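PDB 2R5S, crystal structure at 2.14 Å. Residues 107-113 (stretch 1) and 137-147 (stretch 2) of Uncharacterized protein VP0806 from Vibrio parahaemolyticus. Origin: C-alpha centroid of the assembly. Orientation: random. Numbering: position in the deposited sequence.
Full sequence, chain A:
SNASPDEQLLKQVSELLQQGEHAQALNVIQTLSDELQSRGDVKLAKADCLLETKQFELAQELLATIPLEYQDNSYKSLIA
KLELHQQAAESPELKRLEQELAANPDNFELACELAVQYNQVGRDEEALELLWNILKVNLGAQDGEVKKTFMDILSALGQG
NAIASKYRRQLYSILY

Stretch 1, residues 107-113: NFELACE
Stretch 2 (137-147) VNLGAQDGEVK

Stretch 1 enters a helix whose N-cap is Asn107 (phi/psi -60/91, chi1 t): its OD1 accepts from Leu110 N at 3.0 Å, satisfying an amide that the first turn leaves without a full helical partner. Helical torsions follow through Glu113, with Cys112 N bonded to Phe108 O at 3.1 Å. Stretch 2 is more contorted. A type I turn from Asn138 to Ala141 is closed by Ala141 N to Asn138 O (2.9 Å), and a type I' turn from Gln142 to Glu145 by Glu145 N to Gln142 O (3.2 Å). Ala141, the last residue of the first turn, is extended (-43/131), whereas Gln142, Asp143 and Gly144 all have positive phi (65/36, 67/41, 60/12). Gly144 occupies the N-cap position before a second helix, which begins at Glu145.

The register pairs Phe108 with Gln142 (CA to CA 6.0 Å) and Cys112 with Val146 (6.1 Å), so both chains advance in the same sense, four residues between the pairs: a helical turn in stretch 1, the type I' turn and the first helical residues in stretch 2. No hydrogen bond crosses; the join, burying 355 Å², rests on shape.

Phe108 (chi1 m, chi2 -27°) is the main bump. Its ring lies against the bend of stretch 2, where Ala141 CB sits over one face, 3.9 Å from Phe108 CD2 and 4.3 Å from the ring centroid, a CH-pi contact. At the base of the ring, Phe108 CB approaches Gln142 OE1 (3.5 Å) and Val146 CG2 (4.2 Å). Gln142 (t, p, chi3 29°) also reaches Glu109, its NE2 lying 3.9 Å from Glu109 CB.

One turn on, Cys112 (chi1 m) points its sulfur into the start of the second helix: Cys112 SG lies 3.5 Å from Glu145 O, 3.7 Å from Glu145 CG and 3.6 Å from Val146 CG2. Val146 CG2 (chi1 t) thus fills the hollow between Phe108 and Cys112. Glu145 (t, t) extends along the margin, its OE1 3.9 Å from Glu109 CG.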

# COMPACT_ATOMS: atom_id res chain seq x y z
N ASN A 107 19.04 -15.70 8.80
CA ASN A 107 18.17 -15.48 9.97
C ASN A 107 16.77 -15.09 9.56
O ASN A 107 16.47 -13.91 9.39
CB ASN A 107 18.77 -14.38 10.90
CG ASN A 107 17.99 -14.21 12.20
OD1 ASN A 107 16.78 -14.44 12.24
ND2 ASN A 107 18.69 -13.79 13.28
N PHE A 108 15.89 -16.09 9.42
CA PHE A 108 14.53 -15.90 8.89
C PHE A 108 13.68 -15.08 9.82
O PHE A 108 12.84 -14.34 9.38
CB PHE A 108 13.85 -17.25 8.60
CG PHE A 108 14.45 -18.00 7.41
CD1 PHE A 108 15.08 -17.29 6.39
CD2 PHE A 108 14.41 -19.37 7.34
CE1 PHE A 108 15.66 -17.96 5.27
CE2 PHE A 108 14.98 -20.06 6.25
CZ PHE A 108 15.60 -19.34 5.20
N GLU A 109 13.90 -15.23 11.12
CA GLU A 109 13.14 -14.50 12.12
C GLU A 109 13.38 -12.95 12.09
O GLU A 109 12.52 -12.15 12.49
CB GLU A 109 13.44 -15.10 13.51
CG GLU A 109 12.79 -14.30 14.64
CD GLU A 109 13.19 -14.73 16.06
OE1 GLU A 109 13.30 -15.94 16.33
OE2 GLU A 109 13.38 -13.84 16.90
N LEU A 110 14.57 -12.54 11.66
CA LEU A 110 14.89 -11.11 11.47
C LEU A 110 14.18 -10.58 10.24
O LEU A 110 13.84 -9.40 10.17
CB LEU A 110 16.38 -10.92 11.23
CG LEU A 110 17.13 -10.30 12.41
CD1 LEU A 110 18.60 -10.57 12.14
CD2 LEU A 110 16.79 -8.79 12.43
N ALA A 111 13.98 -11.46 9.28
CA ALA A 111 13.36 -11.08 8.04
C ALA A 111 11.90 -10.81 8.27
O ALA A 111 11.40 -9.77 7.84
CB ALA A 111 13.62 -12.11 6.95
N CYS A 112 11.24 -11.69 9.02
CA CYS A 112 9.85 -11.50 9.45
C CYS A 112 9.66 -10.17 10.14
O CYS A 112 8.72 -9.45 9.84
CB CYS A 112 9.37 -12.69 10.29
SG CYS A 112 9.10 -14.19 9.23
N GLU A 113 10.55 -9.84 11.07
CA GLU A 113 10.51 -8.54 11.84
C GLU A 113 10.81 -7.32 10.89
O GLU A 113 10.10 -6.32 10.89
CB GLU A 113 11.60 -8.54 12.86
CG GLU A 113 11.70 -9.69 13.81
CD GLU A 113 12.75 -9.39 14.92
OE1 GLU A 113 13.47 -10.32 15.33
OE2 GLU A 113 12.87 -8.19 15.35
N VAL A 137 12.09 -20.40 -2.15
CA VAL A 137 13.12 -21.41 -1.89
C VAL A 137 12.55 -22.42 -0.92
O VAL A 137 12.81 -23.59 -1.09
CB VAL A 137 14.38 -20.84 -1.19
CG1 VAL A 137 15.51 -21.90 -1.24
CG2 VAL A 137 14.85 -19.57 -1.88
N ASN A 138 11.78 -21.95 0.07
CA ASN A 138 11.34 -22.75 1.22
C ASN A 138 10.00 -22.21 1.74
O ASN A 138 10.00 -21.36 2.69
CB ASN A 138 12.41 -22.62 2.36
CG ASN A 138 12.18 -23.56 3.63
OD1 ASN A 138 13.02 -23.53 4.54
ND2 ASN A 138 11.11 -24.38 3.66
N LEU A 139 8.88 -22.73 1.24
CA LEU A 139 7.54 -22.37 1.80
C LEU A 139 7.36 -22.58 3.29
O LEU A 139 6.46 -21.97 3.92
CB LEU A 139 6.45 -23.18 1.12
CG LEU A 139 5.64 -22.73 -0.13
CD1 LEU A 139 6.03 -21.47 -0.78
CD2 LEU A 139 5.32 -23.82 -1.16
N GLY A 140 8.17 -23.47 3.86
CA GLY A 140 8.11 -23.78 5.30
C GLY A 140 8.97 -22.86 6.14
O GLY A 140 8.98 -22.96 7.38
N ALA A 141 9.64 -21.91 5.48
CA ALA A 141 10.74 -21.20 6.11
C ALA A 141 10.32 -20.84 7.50
O ALA A 141 9.27 -20.28 7.68
CB ALA A 141 11.07 -19.93 5.37
N GLN A 142 11.17 -21.14 8.47
CA GLN A 142 10.93 -20.65 9.83
C GLN A 142 9.67 -21.23 10.48
O GLN A 142 9.02 -20.62 11.34
CB GLN A 142 11.02 -19.10 9.91
CG GLN A 142 11.11 -18.49 11.35
CD GLN A 142 12.39 -18.85 12.12
OE1 GLN A 142 13.44 -19.09 11.54
NE2 GLN A 142 12.28 -18.86 13.47
N ASP A 143 9.41 -22.49 10.17
CA ASP A 143 8.29 -23.20 10.77
C ASP A 143 6.99 -22.57 10.29
O ASP A 143 6.02 -22.40 11.04
CB ASP A 143 8.39 -23.22 12.32
CG ASP A 143 7.78 -24.44 12.92
OD1 ASP A 143 7.63 -25.43 12.17
OD2 ASP A 143 7.44 -24.44 14.13
N GLY A 144 6.99 -22.25 9.00
CA GLY A 144 5.90 -21.51 8.41
C GLY A 144 5.58 -20.13 8.94
O GLY A 144 4.54 -19.59 8.56
N GLU A 145 6.46 -19.54 9.76
CA GLU A 145 6.32 -18.16 10.23
C GLU A 145 6.57 -17.10 9.14
O GLU A 145 6.09 -15.99 9.25
CB GLU A 145 7.18 -17.95 11.52
CG GLU A 145 7.75 -16.55 11.80
CD GLU A 145 8.56 -16.43 13.17
OE1 GLU A 145 9.26 -15.38 13.37
OE2 GLU A 145 8.53 -17.38 14.00
N VAL A 146 7.31 -17.43 8.08
CA VAL A 146 7.51 -16.53 6.98
C VAL A 146 6.32 -16.45 6.02
O VAL A 146 5.95 -15.36 5.62
CB VAL A 146 8.77 -16.96 6.12
CG1 VAL A 146 8.75 -16.28 4.76
CG2 VAL A 146 10.07 -16.69 6.88
N LYS A 147 5.77 -17.60 5.60
CA LYS A 147 4.53 -17.58 4.89
C LYS A 147 3.40 -16.86 5.64
O LYS A 147 2.64 -16.17 5.03
CB LYS A 147 4.06 -19.00 4.53
CG LYS A 147 3.06 -19.03 3.39
CD LYS A 147 2.01 -20.06 3.71
CE LYS A 147 2.39 -21.39 3.11
NZ LYS A 147 1.85 -21.38 1.79